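Local atomic coordinates of pyrrolysyl-tRNA synthetase (PDB entry 3DSQ), a protein that probably attaches pyrrolysine to its cognate tRNA at the expense of ATP, as a homodimeric class II aminoacyl-tRNA synthetase. Residues B[20-32]-B[267-279]. Residues are numbered along the deposited sequence; the frame is centred on the assembly and turned at random.
Sequences QRLKELNASGEQL and TQHVQSMARSLSY
Asn26 meets Gln268 where the helix 16-24 ends, and its OD1 accepts the one strong direct hydrogen bond between the two segments. The backbone N-H of Gln268 reaches it at 2.8 Å, nearly straight at 170°, the donor lying 27° off the plane of the amide. A water donates to Lys23 O, 3.0 Å away, and accepts from His269 N at 2.8 Å; its approach to OD1 is short and doubtful. Asn26, with positive phi, is the C-prime residue of a Schellman motif, in which Ala27 N bonds to Leu22 O and Asn26 N to Lys23 O, the carbonyl that also receives the water. Its CG lies anti to its own carbonyl carbon (chi1 -70°), which brings the amide alongside Thr267. Gln268, its chain folded back at CG, offers NE2 to Ala27 O in a weak bond of 3.3 Å, while its OE1 lies 3.2 Å from Lys23 CE and also near Leu32 CD1. Lys23 crosses His269 at about a right angle, CG over one ring face, and Glu24 O sits at the edge of the Tyr279 ring. With an alanine here instead of Asn26, Gln268 N would probably lose its acceptor. Helix 16-24 and the loop before strand 279-280 thus pair backbone donors and acceptors through an asparagine, a glutamine and a water, amid alkyl and ring packing.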
ATOM      1  N   GLN B  20     -12.421  26.978   1.350  1.00 27.17           N
ATOM      2  CA  GLN B  20     -12.012  25.624   0.996  1.00 27.67           C
ATOM      3  C   GLN B  20     -10.804  25.622   0.057  1.00 26.39           C
ATOM      4  O   GLN B  20      -9.915  24.785   0.179  1.00 25.28           O
ATOM      5  CB  GLN B  20     -13.158  24.863   0.315  1.00 30.25           C
ATOM      6  CG  GLN B  20     -12.772  23.433  -0.051  1.00 37.27           C
ATOM      7  CD  GLN B  20     -13.827  22.702  -0.879  1.00 42.49           C
ATOM      8  OE1 GLN B  20     -14.089  23.053  -2.037  1.00 43.95           O
ATOM      9  NE2 GLN B  20     -14.429  21.677  -0.287  1.00 44.29           N
ATOM     10  N   ARG B  21     -10.805  26.543  -0.897  1.00 24.35           N
ATOM     11  CA  ARG B  21      -9.719  26.664  -1.856  1.00 27.39           C
ATOM     12  C   ARG B  21      -8.408  27.011  -1.129  1.00 26.66           C
ATOM     13  O   ARG B  21      -7.371  26.390  -1.353  1.00 27.76           O
ATOM     14  CB  ARG B  21     -10.076  27.743  -2.892  1.00 26.08           C
ATOM     15  CG  ARG B  21      -9.011  28.009  -3.955  1.00 29.53           C
ATOM     16  CD  ARG B  21      -8.517  26.732  -4.606  1.00 30.14           C
ATOM     17  NE  ARG B  21      -7.681  26.996  -5.774  1.00 32.80           N
ATOM     18  CZ  ARG B  21      -7.060  26.056  -6.482  1.00 31.30           C
ATOM     19  NH1 ARG B  21      -7.173  24.778  -6.143  1.00 33.19           N
ATOM     20  NH2 ARG B  21      -6.337  26.395  -7.537  1.00 31.38           N
ATOM     21  N   LEU B  22      -8.471  27.994  -0.243  1.00 26.87           N
ATOM     22  CA  LEU B  22      -7.304  28.407   0.514  1.00 27.96           C
ATOM     23  C   LEU B  22      -6.798  27.261   1.379  1.00 28.78           C
ATOM     24  O   LEU B  22      -5.591  27.132   1.614  1.00 25.09           O
ATOM     25  CB  LEU B  22      -7.642  29.625   1.380  1.00 28.09           C
ATOM     26  CG  LEU B  22      -8.020  30.884   0.584  1.00 30.63           C
ATOM     27  CD1 LEU B  22      -8.346  32.011   1.546  1.00 31.78           C
ATOM     28  CD2 LEU B  22      -6.874  31.298  -0.353  1.00 33.23           C
ATOM     29  N   LYS B  23      -7.719  26.418   1.846  1.00 28.02           N
ATOM     30  CA  LYS B  23      -7.328  25.284   2.677  1.00 28.31           C
ATOM     31  C   LYS B  23      -6.609  24.230   1.847  1.00 26.72           C
ATOM     32  O   LYS B  23      -5.606  23.677   2.284  1.00 28.25           O
ATOM     33  CB  LYS B  23      -8.544  24.656   3.368  1.00 30.87           C
ATOM     34  CG  LYS B  23      -8.539  24.809   4.879  1.00 33.31           C
ATOM     35  CD  LYS B  23      -9.413  23.756   5.565  1.00 35.07           C
ATOM     36  CE  LYS B  23      -9.365  23.907   7.082  1.00 36.76           C
ATOM     37  NZ  LYS B  23     -10.134  22.829   7.782  1.00 41.15           N
ATOM     38  N   GLU B  24      -7.121  23.952   0.651  1.00 26.69           N
ATOM     39  CA  GLU B  24      -6.500  22.968  -0.233  1.00 27.25           C
ATOM     40  C   GLU B  24      -5.085  23.408  -0.600  1.00 27.45           C
ATOM     41  O   GLU B  24      -4.214  22.574  -0.881  1.00 24.64           O
ATOM     42  CB  GLU B  24      -7.262  22.831  -1.545  1.00 29.02           C
ATOM     43  CG  GLU B  24      -8.749  22.579  -1.441  1.00 33.31           C
ATOM     44  CD  GLU B  24      -9.362  22.408  -2.816  1.00 32.77           C
ATOM     45  OE1 GLU B  24      -8.997  23.177  -3.731  1.00 32.09           O
ATOM     46  OE2 GLU B  24     -10.209  21.511  -2.979  1.00 38.10           O
ATOM     47  N   LEU B  25      -4.891  24.722  -0.650  1.00 25.98           N
ATOM     48  CA  LEU B  25      -3.601  25.305  -0.987  1.00 28.40           C
ATOM     49  C   LEU B  25      -2.752  25.503   0.262  1.00 28.55           C
ATOM     50  O   LEU B  25      -1.709  26.155   0.219  1.00 29.80           O
ATOM     51  CB  LEU B  25      -3.804  26.647  -1.695  1.00 26.76           C
ATOM     52  CG  LEU B  25      -4.589  26.552  -3.000  1.00 26.58           C
ATOM     53  CD1 LEU B  25      -4.829  27.932  -3.614  1.00 25.80           C
ATOM     54  CD2 LEU B  25      -3.820  25.662  -3.944  1.00 25.53           C
ATOM     55  N   ASN B  26      -3.208  24.937   1.374  1.00 28.78           N
ATOM     56  CA  ASN B  26      -2.501  25.035   2.642  1.00 30.56           C
ATOM     57  C   ASN B  26      -2.212  26.450   3.130  1.00 30.75           C
ATOM     58  O   ASN B  26      -1.092  26.761   3.551  1.00 29.14           O
ATOM     59  CB  ASN B  26      -1.193  24.226   2.586  1.00 33.21           C
ATOM     60  CG  ASN B  26      -1.442  22.726   2.549  1.00 35.46           C
ATOM     61  OD1 ASN B  26      -2.285  22.207   3.289  1.00 35.49           O
ATOM     62  ND2 ASN B  26      -0.711  22.022   1.697  1.00 35.50           N
ATOM     63  N   ALA B  27      -3.229  27.307   3.090  1.00 29.87           N
ATOM     64  CA  ALA B  27      -3.079  28.671   3.565  1.00 29.17           C
ATOM     65  C   ALA B  27      -2.922  28.599   5.083  1.00 29.94           C
ATOM     66  O   ALA B  27      -3.208  27.570   5.698  1.00 29.38           O
ATOM     67  CB  ALA B  27      -4.308  29.492   3.200  1.00 28.73           C
ATOM     68  N   SER B  28      -2.470  29.688   5.691  1.00 29.50           N
ATOM     69  CA  SER B  28      -2.289  29.700   7.131  1.00 30.23           C
ATOM     70  C   SER B  28      -3.608  29.970   7.830  1.00 30.92           C
ATOM     71  O   SER B  28      -4.548  30.481   7.222  1.00 29.38           O
ATOM     72  CB  SER B  28      -1.271  30.774   7.540  1.00 28.85           C
ATOM     73  OG  SER B  28      -1.703  32.061   7.148  1.00 30.28           O
ATOM     74  N   GLY B  29      -3.668  29.608   9.109  1.00 31.42           N
ATOM     75  CA  GLY B  29      -4.861  29.849   9.893  1.00 32.53           C
ATOM     76  C   GLY B  29      -5.134  31.340   9.947  1.00 33.63           C
ATOM     77  O   GLY B  29      -6.293  31.758  10.023  1.00 34.59           O
ATOM     78  N   GLU B  30      -4.078  32.153   9.901  1.00 32.92           N
ATOM     79  CA  GLU B  30      -4.263  33.602   9.936  1.00 34.06           C
ATOM     80  C   GLU B  30      -4.937  34.032   8.641  1.00 32.48           C
ATOM     81  O   GLU B  30      -5.906  34.792   8.657  1.00 34.67           O
ATOM     82  CB  GLU B  30      -2.922  34.330  10.100  1.00 37.94           C
ATOM     83  CG  GLU B  30      -3.067  35.812  10.426  1.00 43.58           C
ATOM     84  CD  GLU B  30      -1.735  36.499  10.709  1.00 47.85           C
ATOM     85  OE1 GLU B  30      -0.888  36.567   9.793  1.00 49.47           O
ATOM     86  OE2 GLU B  30      -1.535  36.973  11.850  1.00 49.50           O
ATOM     87  N   GLN B  31      -4.431  33.541   7.516  1.00 31.83           N
ATOM     88  CA  GLN B  31      -5.022  33.869   6.227  1.00 31.89           C
ATOM     89  C   GLN B  31      -6.479  33.390   6.159  1.00 31.77           C
ATOM     90  O   GLN B  31      -7.340  34.079   5.620  1.00 30.71           O
ATOM     91  CB  GLN B  31      -4.215  33.233   5.102  1.00 33.71           C
ATOM     92  CG  GLN B  31      -2.783  33.764   4.994  1.00 36.11           C
ATOM     93  CD  GLN B  31      -2.001  33.101   3.873  1.00 35.69           C
ATOM     94  OE1 GLN B  31      -1.859  31.877   3.833  1.00 35.36           O
ATOM     95  NE2 GLN B  31      -1.490  33.910   2.956  1.00 34.95           N
ATOM     96  N   LEU B  32      -6.752  32.220   6.726  1.00 31.77           N
ATOM     97  CA  LEU B  32      -8.100  31.664   6.716  1.00 33.30           C
ATOM     98  C   LEU B  32      -9.079  32.509   7.522  1.00 36.01           C
ATOM     99  O   LEU B  32     -10.280  32.498   7.258  1.00 36.11           O
ATOM    100  CB  LEU B  32      -8.094  30.232   7.269  1.00 29.59           C
ATOM    101  CG  LEU B  32      -7.400  29.145   6.440  1.00 30.49           C
ATOM    102  CD1 LEU B  32      -7.556  27.807   7.141  1.00 29.45           C
ATOM    103  CD2 LEU B  32      -8.008  29.071   5.040  1.00 27.99           C
ATOM    104  N   THR B 267       0.010  21.137   7.508  1.00 32.83           N
ATOM    105  CA  THR B 267      -0.845  21.392   6.359  1.00 31.84           C
ATOM    106  C   THR B 267      -2.301  21.471   6.811  1.00 31.88           C
ATOM    107  O   THR B 267      -2.609  21.146   7.949  1.00 32.34           O
ATOM    108  CB  THR B 267      -0.679  20.308   5.283  1.00 30.64           C
ATOM    109  OG1 THR B 267      -0.780  19.013   5.883  1.00 28.85           O
ATOM    110  CG2 THR B 267       0.679  20.449   4.595  1.00 31.66           C
ATOM    111  N   GLN B 268      -3.198  21.897   5.926  1.00 32.10           N
ATOM    112  CA  GLN B 268      -4.607  22.052   6.297  1.00 34.06           C
ATOM    113  C   GLN B 268      -5.503  20.829   6.151  1.00 33.68           C
ATOM    114  O   GLN B 268      -6.262  20.507   7.062  1.00 33.81           O
ATOM    115  CB  GLN B 268      -5.225  23.217   5.525  1.00 33.52           C
ATOM    116  CG  GLN B 268      -4.759  24.584   5.980  1.00 34.42           C
ATOM    117  CD  GLN B 268      -5.189  24.897   7.398  1.00 37.46           C
ATOM    118  OE1 GLN B 268      -6.278  24.512   7.834  1.00 37.26           O
ATOM    119  NE2 GLN B 268      -4.347  25.617   8.122  1.00 39.43           N
ATOM    120  N   HIS B 269      -5.434  20.163   5.006  1.00 34.50           N
ATOM    121  CA  HIS B 269      -6.252  18.977   4.778  1.00 33.77           C
ATOM    122  C   HIS B 269      -5.433  17.705   4.973  1.00 32.98           C
ATOM    123  O   HIS B 269      -4.297  17.600   4.496  1.00 30.60           O
ATOM    124  CB  HIS B 269      -6.831  18.980   3.359  1.00 36.48           C
ATOM    125  CG  HIS B 269      -7.976  19.927   3.161  1.00 40.31           C
ATOM    126  ND1 HIS B 269      -8.948  20.135   4.117  1.00 40.98           N
ATOM    127  CD2 HIS B 269      -8.352  20.651   2.079  1.00 40.02           C
ATOM    128  CE1 HIS B 269      -9.872  20.945   3.632  1.00 39.96           C
ATOM    129  NE2 HIS B 269      -9.535  21.270   2.397  1.00 40.01           N
ATOM    130  N   VAL B 270      -6.008  16.728   5.666  1.00 30.78           N
ATOM    131  CA  VAL B 270      -5.291  15.476   5.881  1.00 28.76           C
ATOM    132  C   VAL B 270      -5.179  14.755   4.530  1.00 28.30           C
ATOM    133  O   VAL B 270      -4.337  13.866   4.349  1.00 25.74           O
ATOM    134  CB  VAL B 270      -6.021  14.576   6.914  1.00 29.74           C
ATOM    135  CG1 VAL B 270      -7.312  14.023   6.314  1.00 24.68           C
ATOM    136  CG2 VAL B 270      -5.091  13.449   7.377  1.00 26.45           C
ATOM    137  N   GLN B 271      -6.030  15.152   3.586  1.00 26.37           N
ATOM    138  CA  GLN B 271      -6.028  14.567   2.243  1.00 25.98           C
ATOM    139  C   GLN B 271      -4.787  14.981   1.458  1.00 25.22           C
ATOM    140  O   GLN B 271      -4.349  14.272   0.556  1.00 23.23           O
ATOM    141  CB  GLN B 271      -7.251  15.024   1.435  1.00 29.36           C
ATOM    142  CG  GLN B 271      -8.601  14.396   1.796  1.00 32.96           C
ATOM    143  CD  GLN B 271      -9.173  14.898   3.115  1.00 35.38           C
ATOM    144  OE1 GLN B 271      -8.806  15.972   3.607  1.00 35.71           O
ATOM    145  NE2 GLN B 271     -10.096  14.126   3.686  1.00 36.86           N
ATOM    146  N   SER B 272      -4.234  16.144   1.786  1.00 24.66           N
ATOM    147  CA  SER B 272      -3.064  16.652   1.078  1.00 25.00           C
ATOM    148  C   SER B 272      -1.930  15.636   0.841  1.00 21.62           C
ATOM    149  O   SER B 272      -1.252  15.680  -0.183  1.00 22.17           O
ATOM    150  CB  SER B 272      -2.539  17.893   1.808  1.00 24.36           C
ATOM    151  OG  SER B 272      -1.132  17.888   1.865  1.00 30.12           O
ATOM    152  N   MET B 273      -1.730  14.703   1.756  1.00 22.25           N
ATOM    153  CA  MET B 273      -0.655  13.735   1.556  1.00 24.28           C
ATOM    154  C   MET B 273      -1.102  12.274   1.549  1.00 23.76           C
ATOM    155  O   MET B 273      -0.287  11.358   1.601  1.00 22.43           O
ATOM    156  CB  MET B 273       0.453  13.973   2.594  1.00 25.05           C
ATOM    157  CG  MET B 273       1.223  15.257   2.325  1.00 25.00           C
ATOM    158  SD  MET B 273       2.434  15.763   3.582  1.00 29.78           S
ATOM    159  CE  MET B 273       1.399  16.675   4.641  1.00 25.45           C
ATOM    160  N   ALA B 274      -2.407  12.060   1.438  1.00 23.74           N
ATOM    161  CA  ALA B 274      -2.945  10.709   1.412  1.00 21.92           C
ATOM    162  C   ALA B 274      -2.992  10.199  -0.022  1.00 19.79           C
ATOM    163  O   ALA B 274      -2.632  10.914  -0.956  1.00 21.72           O
ATOM    164  CB  ALA B 274      -4.353  10.713   2.017  1.00 23.13           C
ATOM    165  N   ARG B 275      -3.422   8.959  -0.199  1.00 21.67           N
ATOM    166  CA  ARG B 275      -3.560   8.398  -1.548  1.00 21.76           C
ATOM    167  C   ARG B 275      -4.543   9.340  -2.217  1.00 22.08           C
ATOM    168  O   ARG B 275      -5.609   9.614  -1.682  1.00 22.11           O
ATOM    169  CB  ARG B 275      -4.137   6.996  -1.483  1.00 20.79           C
ATOM    170  CG  ARG B 275      -3.220   6.007  -0.839  1.00 24.15           C
ATOM    171  CD  ARG B 275      -3.865   4.636  -0.674  1.00 23.37           C
ATOM    172  NE  ARG B 275      -2.830   3.660  -0.357  1.00 27.82           N
ATOM    173  CZ  ARG B 275      -2.071   3.044  -1.259  1.00 29.69           C
ATOM    174  NH1 ARG B 275      -2.234   3.279  -2.561  1.00 27.82           N
ATOM    175  NH2 ARG B 275      -1.109   2.224  -0.854  1.00 29.22           N
ATOM    176  N   SER B 276      -4.196   9.857  -3.381  1.00 22.91           N
ATOM    177  CA  SER B 276      -5.085  10.824  -3.988  1.00 25.28           C
ATOM    178  C   SER B 276      -4.922  11.024  -5.477  1.00 24.94           C
ATOM    179  O   SER B 276      -3.885  10.705  -6.050  1.00 25.29           O
ATOM    180  CB  SER B 276      -4.884  12.175  -3.293  1.00 27.32           C
ATOM    181  OG  SER B 276      -5.787  13.150  -3.774  1.00 30.61           O
ATOM    182  N   LEU B 277      -5.968  11.574  -6.082  1.00 23.61           N
ATOM    183  CA  LEU B 277      -5.971  11.905  -7.497  1.00 23.32           C
ATOM    184  C   LEU B 277      -6.089  13.420  -7.596  1.00 21.90           C
ATOM    185  O   LEU B 277      -6.010  13.975  -8.684  1.00 23.22           O
ATOM    186  CB  LEU B 277      -7.152  11.256  -8.230  1.00 22.62           C
ATOM    187  CG  LEU B 277      -7.109   9.733  -8.408  1.00 24.51           C
ATOM    188  CD1 LEU B 277      -8.299   9.281  -9.249  1.00 25.11           C
ATOM    189  CD2 LEU B 277      -5.803   9.327  -9.073  1.00 22.18           C
ATOM    190  N   SER B 278      -6.267  14.083  -6.455  1.00 22.62           N
ATOM    191  CA  SER B 278      -6.413  15.546  -6.417  1.00 23.84           C
ATOM    192  C   SER B 278      -5.190  16.283  -5.858  1.00 24.81           C
ATOM    193  O   SER B 278      -4.978  17.464  -6.139  1.00 21.30           O
ATOM    194  CB  SER B 278      -7.638  15.930  -5.582  1.00 23.73           C
ATOM    195  OG  SER B 278      -8.827  15.542  -6.246  1.00 29.30           O
ATOM    196  N   TYR B 279      -4.407  15.593  -5.040  1.00 24.68           N
ATOM    197  CA  TYR B 279      -3.211  16.198  -4.466  1.00 24.35           C
ATOM    198  C   TYR B 279      -2.035  15.307  -4.795  1.00 25.21           C
ATOM    199  O   TYR B 279      -2.210  14.180  -5.252  1.00 25.38           O
ATOM    200  CB  TYR B 279      -3.297  16.298  -2.941  1.00 22.73           C
ATOM    201  CG  TYR B 279      -4.400  17.159  -2.373  1.00 23.89           C
ATOM    202  CD1 TYR B 279      -5.715  16.689  -2.300  1.00 22.77           C
ATOM    203  CD2 TYR B 279      -4.112  18.408  -1.822  1.00 20.72           C
ATOM    204  CE1 TYR B 279      -6.710  17.433  -1.682  1.00 23.32           C
ATOM    205  CE2 TYR B 279      -5.093  19.162  -1.196  1.00 25.03           C
ATOM    206  CZ  TYR B 279      -6.394  18.663  -1.123  1.00 27.34           C
ATOM    207  OH  TYR B 279      -7.349  19.362  -0.430  1.00 28.05           O
TER
HETATM  208  O   HOH W   1      -4.360  20.930   2.579  1.00 28.74           O